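Local coordinates for protein pectinesterase A (Erwinia chrysanthemi, PDB 2NTP) that hydrolyses the methyl esters of galacturonosyl units in pectin, releasing methanol, the first step in the maceration and soft-rotting of plant tissue, at residues 93-99 / 138-144; 161-165 / 334-339; 37-41 / 57-61; 41-47 / 64-69; 236-242 / 274-280. All coordinates share one frame; numbering follows the deposited sequence.

From the N terminus, contacts 3 and 4 come first and cross: residues 37-41 pair with 57-61, and 41-47, sharing Asn41, pair with 64-69, so successive turns of the parallel beta-helix are joined in two different sheets. Contact 1 follows in series, closing the loop from 93-99, on the turn after 57-61, to 138-144; its Ser99 bonds to Leu57 of contact 3. Contact 2 starts on the next strand, 162-166, and reaches across 168 residues to the C-terminal tail at 334-339, which packs back beside contact 1. Nested inside that long loop, contact 5 joins 236-242 to 274-280 beyond the chain's centre, near the saccharide-binding residues.

Contact 1: residues 93-99 / 138-144; sequences ISAKDFS and SGDRAYF
Arg141 grips the carboxylate of Asp97 side-on through two nitrogens: NE meets OD1 of Asp97 at 2.7 Å and NH2 meets OD2 of Asp97 at 2.9 Å. Both oxygens lie in the guanidinium plane, but the carboxylate is turned 36° against it. The two side chains run side by side, each with CG anti to its carbonyl carbon. Asp140 extends the charge network and has a second partner in Arg162. In the backbone, Asp97 N bonds to Asp140 O at 3.1 Å and Tyr143 N to Phe98 O at 2.9 Å. A water links Ala95 O, Phe98 N and Asp140 O. These are corresponding corners of successive turns of the right-handed parallel beta-helix, with Ser99 and Tyr143 paired in parallel as the next sheet begins. Inside, Phe98 CE2 comes to 3.6 Å from Phe144 CE2, the ring planes 49° apart, while Ile93 CD1 sits over the centre of one Phe98 face. Beyond, Phe144 stacks on Phe165.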
# COMPACT_ATOMS: atom_id res chain seq x y z
N ILE A 93 -9.32 -3.96 -5.05
CA ILE A 93 -9.93 -3.14 -6.11
C ILE A 93 -9.59 -3.73 -7.47
O ILE A 93 -8.43 -3.69 -7.90
CB ILE A 93 -9.47 -1.65 -6.06
CG1 ILE A 93 -9.65 -1.04 -4.66
CG2 ILE A 93 -10.19 -0.82 -7.14
CD1 ILE A 93 -11.08 -1.01 -4.15
N SER A 94 -10.61 -4.31 -8.12
CA SER A 94 -10.46 -4.95 -9.42
C SER A 94 -11.45 -4.33 -10.41
O SER A 94 -12.09 -5.03 -11.20
CB SER A 94 -10.71 -6.45 -9.31
OG SER A 94 -9.72 -7.07 -8.52
N ALA A 95 -11.57 -3.01 -10.33
CA ALA A 95 -12.45 -2.24 -11.21
C ALA A 95 -11.83 -0.88 -11.45
O ALA A 95 -10.88 -0.47 -10.77
CB ALA A 95 -13.82 -2.10 -10.58
N LYS A 96 -12.36 -0.17 -12.44
CA LYS A 96 -11.86 1.15 -12.81
C LYS A 96 -12.66 2.25 -12.15
O LYS A 96 -13.82 2.06 -11.79
CB LYS A 96 -11.91 1.31 -14.33
CG LYS A 96 -10.96 0.39 -15.06
CD LYS A 96 -11.11 0.52 -16.56
CE LYS A 96 -10.15 -0.43 -17.26
NZ LYS A 96 -10.33 -1.83 -16.80
N ASP A 97 -12.02 3.41 -11.99
CA ASP A 97 -12.66 4.63 -11.49
C ASP A 97 -13.30 4.48 -10.11
O ASP A 97 -14.36 5.03 -9.84
CB ASP A 97 -13.66 5.18 -12.52
CG ASP A 97 -12.98 5.54 -13.83
OD1 ASP A 97 -12.03 6.34 -13.81
OD2 ASP A 97 -13.39 5.01 -14.88
N PHE A 98 -12.62 3.72 -9.25
CA PHE A 98 -13.00 3.60 -7.85
C PHE A 98 -12.47 4.79 -7.08
O PHE A 98 -11.38 5.28 -7.37
CB PHE A 98 -12.41 2.31 -7.25
CG PHE A 98 -12.69 2.16 -5.77
CD1 PHE A 98 -13.92 1.68 -5.33
CD2 PHE A 98 -11.73 2.53 -4.82
CE1 PHE A 98 -14.19 1.55 -3.96
CE2 PHE A 98 -11.99 2.41 -3.45
CZ PHE A 98 -13.22 1.92 -3.02
N SER A 99 -13.24 5.25 -6.10
CA SER A 99 -12.71 6.17 -5.10
C SER A 99 -13.17 5.81 -3.69
O SER A 99 -14.28 5.30 -3.51
CB SER A 99 -13.03 7.64 -5.43
OG SER A 99 -14.40 7.95 -5.24
N SER A 138 -6.49 -5.05 -12.83
CA SER A 138 -7.78 -4.62 -13.38
C SER A 138 -8.24 -3.31 -12.75
O SER A 138 -9.32 -2.78 -13.06
CB SER A 138 -8.84 -5.70 -13.15
OG SER A 138 -8.42 -6.93 -13.70
N GLY A 139 -7.42 -2.81 -11.84
CA GLY A 139 -7.62 -1.51 -11.26
C GLY A 139 -6.86 -0.50 -12.09
O GLY A 139 -5.67 -0.69 -12.41
N ASP A 140 -7.56 0.55 -12.48
CA ASP A 140 -6.94 1.74 -13.04
C ASP A 140 -7.79 2.92 -12.60
O ASP A 140 -9.01 2.81 -12.49
CB ASP A 140 -6.86 1.67 -14.57
CG ASP A 140 -6.06 2.82 -15.17
OD1 ASP A 140 -5.17 3.38 -14.48
OD2 ASP A 140 -6.31 3.16 -16.34
N ARG A 141 -7.12 4.04 -12.34
CA ARG A 141 -7.78 5.28 -11.93
C ARG A 141 -8.50 5.10 -10.59
O ARG A 141 -9.70 5.37 -10.48
CB ARG A 141 -8.71 5.80 -13.04
CG ARG A 141 -8.02 5.97 -14.39
CD ARG A 141 -8.95 6.60 -15.44
NE ARG A 141 -10.15 5.79 -15.68
CZ ARG A 141 -10.26 4.84 -16.61
NH1 ARG A 141 -9.24 4.57 -17.42
NH2 ARG A 141 -11.39 4.16 -16.74
N ALA A 142 -7.76 4.64 -9.58
CA ALA A 142 -8.27 4.47 -8.22
C ALA A 142 -7.80 5.63 -7.35
O ALA A 142 -6.60 5.91 -7.27
CB ALA A 142 -7.80 3.14 -7.63
N TYR A 143 -8.74 6.30 -6.69
CA TYR A 143 -8.46 7.54 -5.98
C TYR A 143 -8.80 7.40 -4.50
O TYR A 143 -9.92 7.03 -4.15
CB TYR A 143 -9.27 8.67 -6.62
CG TYR A 143 -9.12 10.08 -6.06
CD1 TYR A 143 -7.99 10.47 -5.32
CD2 TYR A 143 -10.11 11.03 -6.31
CE1 TYR A 143 -7.88 11.79 -4.82
CE2 TYR A 143 -10.00 12.33 -5.83
CZ TYR A 143 -8.89 12.70 -5.09
OH TYR A 143 -8.81 14.00 -4.63
N PHE A 144 -7.83 7.69 -3.64
CA PHE A 144 -8.03 7.58 -2.20
C PHE A 144 -7.70 8.91 -1.55
O PHE A 144 -6.54 9.34 -1.55
CB PHE A 144 -7.16 6.45 -1.64
CG PHE A 144 -7.41 5.13 -2.30
CD1 PHE A 144 -6.76 4.81 -3.49
CD2 PHE A 144 -8.33 4.24 -1.76
CE1 PHE A 144 -7.01 3.59 -4.13
CE2 PHE A 144 -8.58 3.02 -2.39
CZ PHE A 144 -7.92 2.70 -3.58
O HOH W 1 -10.11 2.03 -9.78
O HOH W 2 -11.10 -3.55 -14.85
O HOH W 3 -11.28 7.49 -9.12

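Contact 2: residues 161-165 / 334-339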
# COMPACT_ATOMS: atom_id res chain seq x y z
N GLY A 161 -2.54 -0.37 -12.99
CA GLY A 161 -2.62 0.97 -13.53
C GLY A 161 -2.26 2.08 -12.56
O GLY A 161 -1.34 1.94 -11.75
N ARG A 162 -3.01 3.18 -12.64
CA ARG A 162 -2.71 4.38 -11.87
C ARG A 162 -3.59 4.49 -10.63
O ARG A 162 -4.79 4.27 -10.68
CB ARG A 162 -2.89 5.64 -12.73
CG ARG A 162 -2.25 5.53 -14.10
CD ARG A 162 -3.32 5.35 -15.17
NE ARG A 162 -3.54 6.61 -15.85
CZ ARG A 162 -4.50 6.86 -16.74
NH1 ARG A 162 -5.40 5.94 -17.08
NH2 ARG A 162 -4.55 8.06 -17.28
N SER A 163 -2.96 4.84 -9.52
CA SER A 163 -3.68 5.13 -8.29
C SER A 163 -3.15 6.44 -7.71
O SER A 163 -1.98 6.78 -7.91
CB SER A 163 -3.50 4.00 -7.28
OG SER A 163 -2.12 3.76 -7.08
N PHE A 164 -4.01 7.15 -7.01
CA PHE A 164 -3.62 8.43 -6.41
C PHE A 164 -4.09 8.46 -4.97
O PHE A 164 -5.26 8.18 -4.68
CB PHE A 164 -4.21 9.60 -7.22
CG PHE A 164 -3.89 10.97 -6.65
CD1 PHE A 164 -2.57 11.35 -6.41
CD2 PHE A 164 -4.91 11.87 -6.40
CE1 PHE A 164 -2.28 12.62 -5.90
CE2 PHE A 164 -4.63 13.15 -5.89
CZ PHE A 164 -3.32 13.52 -5.64
N PHE A 165 -3.16 8.77 -4.07
CA PHE A 165 -3.42 8.83 -2.63
C PHE A 165 -3.13 10.24 -2.16
O PHE A 165 -2.04 10.77 -2.37
CB PHE A 165 -2.53 7.83 -1.89
CG PHE A 165 -2.79 6.40 -2.28
CD1 PHE A 165 -2.22 5.87 -3.44
CD2 PHE A 165 -3.59 5.59 -1.48
CE1 PHE A 165 -2.46 4.55 -3.80
CE2 PHE A 165 -3.84 4.27 -1.84
CZ PHE A 165 -3.27 3.74 -3.00
N LEU A 334 0.14 10.93 -13.83
CA LEU A 334 -1.20 10.35 -14.02
C LEU A 334 -1.73 10.46 -15.45
O LEU A 334 -2.78 9.89 -15.77
CB LEU A 334 -2.19 10.94 -13.01
CG LEU A 334 -1.88 10.72 -11.52
CD1 LEU A 334 -2.97 11.35 -10.69
CD2 LEU A 334 -1.73 9.23 -11.17
N GLY A 335 -1.02 11.20 -16.30
CA GLY A 335 -1.41 11.35 -17.70
C GLY A 335 -2.75 12.01 -17.88
O GLY A 335 -3.02 13.08 -17.31
N ASP A 336 -3.62 11.38 -18.66
CA ASP A 336 -4.92 11.96 -19.00
C ASP A 336 -5.99 11.82 -17.90
O ASP A 336 -7.15 12.18 -18.11
CB ASP A 336 -5.44 11.44 -20.36
CG ASP A 336 -5.78 9.95 -20.37
OD1 ASP A 336 -5.74 9.28 -19.32
OD2 ASP A 336 -6.11 9.44 -21.47
N TRP A 337 -5.59 11.29 -16.74
CA TRP A 337 -6.53 11.10 -15.65
C TRP A 337 -6.42 12.19 -14.60
O TRP A 337 -5.36 12.41 -14.01
CB TRP A 337 -6.34 9.71 -15.00
CG TRP A 337 -7.20 9.49 -13.78
CD1 TRP A 337 -8.54 9.73 -13.66
CD2 TRP A 337 -6.77 8.98 -12.51
NE1 TRP A 337 -8.97 9.40 -12.40
CE2 TRP A 337 -7.90 8.93 -11.67
CE3 TRP A 337 -5.53 8.55 -12.01
CZ2 TRP A 337 -7.84 8.48 -10.35
CZ3 TRP A 337 -5.47 8.10 -10.69
CH2 TRP A 337 -6.62 8.07 -9.88
N THR A 338 -7.54 12.88 -14.36
CA THR A 338 -7.66 13.83 -13.26
C THR A 338 -8.55 13.21 -12.19
O THR A 338 -9.77 13.08 -12.39
CB THR A 338 -8.24 15.18 -13.72
OG1 THR A 338 -7.42 15.72 -14.77
CG2 THR A 338 -8.30 16.17 -12.56
N PRO A 339 -7.95 12.79 -11.05
CA PRO A 339 -8.74 12.20 -9.97
C PRO A 339 -9.80 13.18 -9.47
O PRO A 339 -9.48 14.32 -9.13
CB PRO A 339 -7.70 11.93 -8.88
CG PRO A 339 -6.40 11.82 -9.61
CD PRO A 339 -6.51 12.81 -10.74
O HOH W 4 -7.43 6.91 -19.20
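Arg162, on a strand of the parallel beta-helix, reaches out to a type II' turn, Leu334 to Trp337, that follows the helix 330-334 near the C terminus. Polar contacts gather at one guanidinium nitrogen. NH2 of Arg162 forms a salt bridge with OD1 of Asp336 at 2.7 Å, nearly in line with the C-O bond, and also donates to Leu334 O at 3.0 Å; NE adds a weak bond to that carbonyl. Leu334 O also accepts from Trp337 N, the bond closing the turn. A water connects Arg162 NH1 with Asp336 OD1, and NH1 has a further charged partner in Asp140. Bends at chi2 and chi3 (106° and 102°) bring the guanidinium over Trp337 CB, which lies 3.3 Å from NH2 of Arg162. Apolar packing continues along the strand toward Phe164: Trp337 CH2 and Leu334 CD1 both approach CB of Phe164, and Pro339 lies against one face of the indole. On the Phe164 ring, CD2 meets Pro339 CG obliquely at 3.5 Å.

Contact 3: residues 37-41 / 57-61; sequences ILIKN and LKGES
Strands 35-39 and 55-59 are neighbours in one parallel sheet of the pectinesterase beta-helix, and this contact follows them to the corner where both leave it. Lys58 N donates to Ile37 O at 2.8 Å, Ile39 N to Lys58 O, and Glu60 N to Ile39 O, the last the more bent bond. On one face, Ile37 and Leu57 lie side by side pointing the same way, with CD1 of Ile37 3.9 Å from CD2 of Leu57; Ile39 CD1 reaches obliquely to Leu57 CB. Leu57 also packs on Phe98 of the next turn, and Ile37 and Ile39 on helix 21-26. Such stacking of aliphatic residues from one coil to the next, here Ile37 on Leu57, is characteristic of the parallel beta-helix. At the corner, the extended Glu60 side chain, with CG anti to the backbone N (chi1 179°), brings OE1 to within 2.8 Å of Asn41 N. That bond is nearly straight at 176° and uses the anti side of OE1, somewhat out of the carboxylate plane. The same carboxylate stacks on the Asn41 amide, their planes 3° apart and Glu60 CD 3.3 Å from Asn41 ND2. Asn41 OD1 in turn accepts from Ser61 OG at 2.8 Å. Lys40 sends its aliphatic CD to 3.4 Å from Glu60 OE1, while its ammonium pairs with Asp14.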
# COMPACT_ATOMS: atom_id res chain seq x y z
N ILE A 37 -21.68 5.43 -2.05
CA ILE A 37 -22.13 4.87 -0.79
C ILE A 37 -21.56 5.65 0.40
O ILE A 37 -20.34 5.82 0.52
CB ILE A 37 -21.74 3.37 -0.66
CG1 ILE A 37 -22.30 2.58 -1.85
CG2 ILE A 37 -22.23 2.79 0.67
CD1 ILE A 37 -21.71 1.18 -2.02
N LEU A 38 -22.46 6.14 1.26
CA LEU A 38 -22.04 6.78 2.50
C LEU A 38 -21.94 5.70 3.56
O LEU A 38 -22.85 4.89 3.73
CB LEU A 38 -23.03 7.87 2.93
CG LEU A 38 -22.76 8.58 4.27
CD1 LEU A 38 -21.49 9.43 4.24
CD2 LEU A 38 -23.97 9.44 4.67
N ILE A 39 -20.81 5.69 4.26
CA ILE A 39 -20.59 4.75 5.36
C ILE A 39 -20.49 5.53 6.67
O ILE A 39 -19.52 6.23 6.92
CB ILE A 39 -19.31 3.90 5.13
CG1 ILE A 39 -19.38 3.16 3.79
CG2 ILE A 39 -19.10 2.91 6.28
CD1 ILE A 39 -18.03 2.59 3.30
N LYS A 40 -21.52 5.41 7.52
CA LYS A 40 -21.52 6.08 8.82
C LYS A 40 -20.50 5.46 9.77
O LYS A 40 -20.12 4.30 9.59
CB LYS A 40 -22.92 6.05 9.44
CG LYS A 40 -23.98 6.82 8.66
CD LYS A 40 -23.86 8.33 8.90
CE LYS A 40 -25.13 9.06 8.48
NZ LYS A 40 -26.25 8.82 9.45
N ASN A 41 -20.06 6.24 10.76
CA ASN A 41 -19.06 5.81 11.74
C ASN A 41 -19.34 4.44 12.33
O ASN A 41 -20.49 4.11 12.66
CB ASN A 41 -18.92 6.84 12.87
CG ASN A 41 -18.18 8.10 12.43
OD1 ASN A 41 -17.34 8.07 11.53
ND2 ASN A 41 -18.48 9.22 13.08
N LEU A 57 -16.90 5.08 -2.36
CA LEU A 57 -17.20 4.98 -0.94
C LEU A 57 -16.79 6.26 -0.24
O LEU A 57 -15.71 6.79 -0.50
CB LEU A 57 -16.46 3.79 -0.30
CG LEU A 57 -16.61 2.40 -0.95
CD1 LEU A 57 -15.78 1.36 -0.21
CD2 LEU A 57 -18.08 1.97 -1.00
N LYS A 58 -17.67 6.77 0.62
CA LYS A 58 -17.39 7.95 1.43
C LYS A 58 -17.74 7.66 2.88
O LYS A 58 -18.90 7.44 3.21
CB LYS A 58 -18.19 9.16 0.92
CG LYS A 58 -17.83 10.47 1.61
CD LYS A 58 -18.62 11.65 1.05
CE LYS A 58 -18.31 12.94 1.79
NZ LYS A 58 -18.94 14.13 1.14
N GLY A 59 -16.72 7.66 3.74
CA GLY A 59 -16.92 7.46 5.17
C GLY A 59 -17.32 8.75 5.85
O GLY A 59 -17.02 9.84 5.35
N GLU A 60 -18.01 8.63 6.98
CA GLU A 60 -18.42 9.78 7.79
C GLU A 60 -17.22 10.58 8.30
O GLU A 60 -17.26 11.81 8.36
CB GLU A 60 -19.31 9.32 8.95
CG GLU A 60 -19.77 10.45 9.88
CD GLU A 60 -20.81 10.02 10.90
OE1 GLU A 60 -21.22 8.83 10.92
OE2 GLU A 60 -21.24 10.89 11.70
N SER A 61 -16.15 9.86 8.66
CA SER A 61 -14.90 10.46 9.13
C SER A 61 -13.81 9.42 8.97
O SER A 61 -14.06 8.22 9.12
CB SER A 61 -15.01 10.88 10.60
OG SER A 61 -15.13 9.75 11.46

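Contact 4: residues 41-47 / 64-69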
# COMPACT_ATOMS: atom_id res chain seq x y z
N ASN A 41 -20.06 6.24 10.76
CA ASN A 41 -19.06 5.81 11.74
C ASN A 41 -19.34 4.44 12.33
O ASN A 41 -20.49 4.11 12.66
CB ASN A 41 -18.92 6.84 12.87
CG ASN A 41 -18.18 8.10 12.43
OD1 ASN A 41 -17.34 8.07 11.53
ND2 ASN A 41 -18.48 9.22 13.08
N GLY A 42 -18.29 3.64 12.45
CA GLY A 42 -18.39 2.29 12.97
C GLY A 42 -17.24 1.46 12.44
O GLY A 42 -16.57 1.86 11.49
N VAL A 43 -17.01 0.31 13.08
CA VAL A 43 -16.00 -0.64 12.62
C VAL A 43 -16.71 -1.78 11.92
O VAL A 43 -17.47 -2.55 12.53
CB VAL A 43 -15.11 -1.17 13.78
CG1 VAL A 43 -14.10 -2.19 13.28
CG2 VAL A 43 -14.40 -0.02 14.48
N TYR A 44 -16.48 -1.87 10.61
CA TYR A 44 -17.11 -2.88 9.77
C TYR A 44 -16.13 -4.01 9.51
O TYR A 44 -15.15 -3.85 8.78
CB TYR A 44 -17.62 -2.24 8.48
CG TYR A 44 -18.63 -1.13 8.75
CD1 TYR A 44 -18.21 0.17 9.07
CD2 TYR A 44 -20.00 -1.39 8.72
CE1 TYR A 44 -19.13 1.18 9.34
CE2 TYR A 44 -20.92 -0.39 8.99
CZ TYR A 44 -20.49 0.89 9.29
OH TYR A 44 -21.41 1.88 9.55
N ASN A 45 -16.39 -5.15 10.15
CA ASN A 45 -15.52 -6.32 10.00
C ASN A 45 -15.87 -7.08 8.73
O ASN A 45 -16.63 -8.06 8.74
CB ASN A 45 -15.61 -7.22 11.25
CG ASN A 45 -14.70 -8.44 11.18
OD1 ASN A 45 -15.01 -9.49 11.75
ND2 ASN A 45 -13.56 -8.30 10.49
N GLU A 46 -15.31 -6.60 7.62
CA GLU A 46 -15.66 -7.09 6.30
C GLU A 46 -14.43 -7.17 5.41
O GLU A 46 -13.48 -6.39 5.58
CB GLU A 46 -16.68 -6.16 5.64
CG GLU A 46 -17.98 -6.02 6.39
CD GLU A 46 -19.00 -5.21 5.62
OE1 GLU A 46 -19.23 -5.54 4.44
OE2 GLU A 46 -19.58 -4.27 6.21
N ARG A 47 -14.46 -8.11 4.48
CA ARG A 47 -13.51 -8.16 3.39
C ARG A 47 -14.28 -7.92 2.09
O ARG A 47 -15.35 -8.51 1.88
CB ARG A 47 -12.79 -9.51 3.36
CG ARG A 47 -12.13 -9.85 4.69
CD ARG A 47 -11.29 -11.11 4.57
NE ARG A 47 -10.20 -10.90 3.64
CZ ARG A 47 -9.56 -11.86 2.99
NH1 ARG A 47 -9.90 -13.14 3.14
NH2 ARG A 47 -8.58 -11.54 2.16
N GLY A 64 -13.36 7.59 12.36
CA GLY A 64 -14.47 6.78 12.85
C GLY A 64 -15.10 5.74 11.94
O GLY A 64 -15.80 4.84 12.41
N ALA A 65 -14.87 5.87 10.63
CA ALA A 65 -15.41 4.92 9.66
C ALA A 65 -14.31 3.96 9.24
O ALA A 65 -13.40 4.34 8.49
CB ALA A 65 -16.00 5.64 8.46
N VAL A 66 -14.38 2.73 9.74
CA VAL A 66 -13.29 1.76 9.60
C VAL A 66 -13.77 0.47 8.94
O VAL A 66 -14.80 -0.09 9.33
CB VAL A 66 -12.64 1.41 10.98
CG1 VAL A 66 -11.45 0.47 10.81
CG2 VAL A 66 -12.19 2.67 11.72
N ILE A 67 -13.02 0.00 7.95
CA ILE A 67 -13.23 -1.30 7.33
C ILE A 67 -12.02 -2.15 7.69
O ILE A 67 -10.89 -1.79 7.38
CB ILE A 67 -13.36 -1.19 5.79
CG1 ILE A 67 -14.35 -0.08 5.42
CG2 ILE A 67 -13.74 -2.55 5.18
CD1 ILE A 67 -14.38 0.29 3.93
N ALA A 68 -12.26 -3.26 8.38
CA ALA A 68 -11.16 -4.03 8.97
C ALA A 68 -11.40 -5.54 8.95
O ALA A 68 -12.52 -6.00 9.17
CB ALA A 68 -10.91 -3.57 10.40
N ALA A 69 -10.34 -6.28 8.68
CA ALA A 69 -10.34 -7.74 8.82
C ALA A 69 -8.91 -8.21 9.08
O ALA A 69 -7.95 -7.56 8.67
CB ALA A 69 -10.91 -8.41 7.58
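In the second parallel sheet of the beta-helix, strand 42-45 forms the outer edge and pairs with 65-69. Gly42 N donates to Gly64 O, Val66 N to Gly42 O, Tyr44 N to Val66 O at 2.8 Å, and Ala68 N to Tyr44 O at 3.0 Å. Val43 and Val66 lie side by side on one face of the sheet, pointing the same way, with CG2 of Val43 4.2 Å from CB of Val66. Tyr44 and Ile67 occupy the other face, where both pack on Ile21. The Tyr44 ring turns an edge to the Val66 carbonyl, putting CD1 of Tyr44 3.4 Å from Val66 O in the ring plane; its hydroxyl bonds to Lys40 O. Asn45 is the centre of an inverse gamma turn. With CG anti to its own N (chi1 -178°), the side chain swings ND2 to within 2.8 Å of Ala68 O, and this acceptor lies in the amide plane. Glu46 N adds a weak bond to the same carbonyl. Next along, CG of Arg47 touches CB of Ala69 at 3.5 Å. Its guanidinium goes on to Gly87 and Ser89 and meets Trp83 as a cation-pi pair. The Asn45 amide therefore takes over the pairing where the backbone turns away, so Ala68 O keeps a short, nearly straight bond, whereas Glu46 O is buried without a partner in the model.

Contact 5: residues 236-242 / 274-280; sequences AKSYGLG and NHIYGWD
Tyr277 lays one face of its ring against the backbone at Tyr239 and Gly240: Gly240 CA sits over it, 4.0 Å from the ring centroid, in a CH-pi contact. With CG placed between N and the carbonyl carbon (chi1 61°), the ring lies back across that backbone, and its OH reaches Asp280 OD2 at 2.6 Å, using that oxygen's anti lone pair. Trp279 receives Leu241 in a similar way, CB of Leu241 standing 3.7 Å from the centroid of the six-membered ring, nearly on its normal. The indole also stacks on Phe301. Leu241 also crosses Ile276 at about a right angle, its CG 3.7 Å from Ile276 CG2. His275 turns an edge toward the face of Tyr239 in an offset edge-to-face pair, planes 69° apart. Between the side chains, His275 O accepts from Tyr239 N at 2.8 Å and Tyr239 O from Tyr277 N at 3.0 Å; further on, Leu241 N bonds to Gly278 O at 2.7 Å. The two segments are neighbouring strands of a short parallel sheet, on successive coils of the beta-helix, bordering the saccharide-binding cleft: Tyr277 and Asp280 pack on Tyr206, and Asp280 lies close to Arg243, both substrate-binding residues.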
# COMPACT_ATOMS: atom_id res chain seq x y z
N ALA A 236 16.98 5.21 15.29
CA ALA A 236 17.60 5.93 14.18
C ALA A 236 18.19 4.91 13.21
O ALA A 236 18.67 3.85 13.63
CB ALA A 236 18.68 6.87 14.69
N LYS A 237 18.11 5.22 11.92
CA LYS A 237 18.71 4.39 10.86
C LYS A 237 18.22 2.93 10.87
O LYS A 237 19.01 2.00 10.69
CB LYS A 237 20.24 4.48 10.90
CG LYS A 237 20.75 5.89 10.68
CD LYS A 237 22.26 5.94 10.53
CE LYS A 237 22.75 7.38 10.41
NZ LYS A 237 22.24 8.08 9.19
N SER A 238 16.92 2.76 11.06
CA SER A 238 16.29 1.43 11.15
C SER A 238 15.42 1.11 9.93
O SER A 238 15.04 -0.05 9.73
CB SER A 238 15.44 1.31 12.42
OG SER A 238 14.42 2.30 12.45
N TYR A 239 15.12 2.12 9.12
CA TYR A 239 14.21 1.97 7.97
C TYR A 239 14.82 2.37 6.63
O TYR A 239 15.45 3.42 6.51
CB TYR A 239 12.92 2.77 8.20
CG TYR A 239 11.84 1.96 8.86
CD1 TYR A 239 11.80 1.79 10.24
CD2 TYR A 239 10.84 1.35 8.09
CE1 TYR A 239 10.80 1.04 10.85
CE2 TYR A 239 9.85 0.59 8.68
CZ TYR A 239 9.83 0.44 10.06
OH TYR A 239 8.84 -0.31 10.64
N GLY A 240 14.62 1.53 5.62
CA GLY A 240 15.01 1.87 4.27
C GLY A 240 13.88 2.58 3.54
O GLY A 240 12.70 2.31 3.78
N LEU A 241 14.25 3.49 2.63
CA LEU A 241 13.28 4.15 1.77
C LEU A 241 12.66 3.19 0.77
O LEU A 241 11.51 3.34 0.37
CB LEU A 241 13.93 5.32 1.02
CG LEU A 241 14.35 6.54 1.85
CD1 LEU A 241 15.15 7.49 0.98
CD2 LEU A 241 13.14 7.24 2.45
N GLY A 242 13.44 2.18 0.38
CA GLY A 242 12.98 1.21 -0.59
C GLY A 242 14.01 0.13 -0.82
O GLY A 242 15.20 0.32 -0.56
N ASN A 274 14.90 10.71 11.33
CA ASN A 274 16.19 10.03 11.29
C ASN A 274 16.14 8.51 11.40
O ASN A 274 17.18 7.87 11.46
CB ASN A 274 17.18 10.63 12.31
CG ASN A 274 16.89 10.20 13.74
OD1 ASN A 274 15.96 9.45 14.01
ND2 ASN A 274 17.73 10.67 14.67
N HIS A 275 14.94 7.93 11.42
CA HIS A 275 14.81 6.47 11.32
C HIS A 275 15.25 5.97 9.93
O HIS A 275 15.61 4.80 9.76
CB HIS A 275 13.39 6.00 11.69
CG HIS A 275 12.32 6.49 10.77
ND1 HIS A 275 11.98 7.82 10.64
CD2 HIS A 275 11.48 5.81 9.95
CE1 HIS A 275 10.99 7.94 9.78
NE2 HIS A 275 10.67 6.74 9.34
N ILE A 276 15.26 6.87 8.96
CA ILE A 276 15.65 6.56 7.59
C ILE A 276 17.18 6.52 7.44
O ILE A 276 17.87 7.47 7.82
CB ILE A 276 15.07 7.61 6.58
CG1 ILE A 276 13.53 7.59 6.58
CG2 ILE A 276 15.63 7.39 5.17
CD1 ILE A 276 12.89 6.22 6.25
N TYR A 277 17.69 5.42 6.88
CA TYR A 277 19.13 5.29 6.60
C TYR A 277 19.49 5.45 5.12
O TYR A 277 20.66 5.68 4.78
CB TYR A 277 19.71 3.98 7.16
CG TYR A 277 19.09 2.71 6.60
CD1 TYR A 277 19.43 2.24 5.33
CD2 TYR A 277 18.19 1.97 7.36
CE1 TYR A 277 18.86 1.07 4.82
CE2 TYR A 277 17.61 0.80 6.86
CZ TYR A 277 17.96 0.36 5.59
OH TYR A 277 17.39 -0.80 5.10
N GLY A 278 18.50 5.31 4.24
CA GLY A 278 18.72 5.34 2.79
C GLY A 278 18.02 4.18 2.10
O GLY A 278 16.96 3.74 2.55
N TRP A 279 18.61 3.70 1.02
CA TRP A 279 18.02 2.61 0.23
C TRP A 279 18.66 1.27 0.61
O TRP A 279 19.65 1.23 1.34
CB TRP A 279 18.23 2.88 -1.27
CG TRP A 279 17.69 4.20 -1.74
CD1 TRP A 279 18.40 5.35 -1.96
CD2 TRP A 279 16.32 4.51 -2.07
NE1 TRP A 279 17.56 6.35 -2.40
CE2 TRP A 279 16.28 5.86 -2.47
CE3 TRP A 279 15.13 3.77 -2.06
CZ2 TRP A 279 15.10 6.49 -2.87
CZ3 TRP A 279 13.95 4.39 -2.46
CH2 TRP A 279 13.94 5.75 -2.85
N ASP A 280 18.09 0.17 0.12
CA ASP A 280 18.65 -1.15 0.42
C ASP A 280 18.49 -2.13 -0.74
O ASP A 280 17.81 -1.84 -1.73
CB ASP A 280 18.00 -1.74 1.69
CG ASP A 280 19.00 -2.51 2.56
OD1 ASP A 280 19.92 -3.16 2.02
OD2 ASP A 280 18.85 -2.46 3.80
O HOH W 5 19.76 9.22 8.55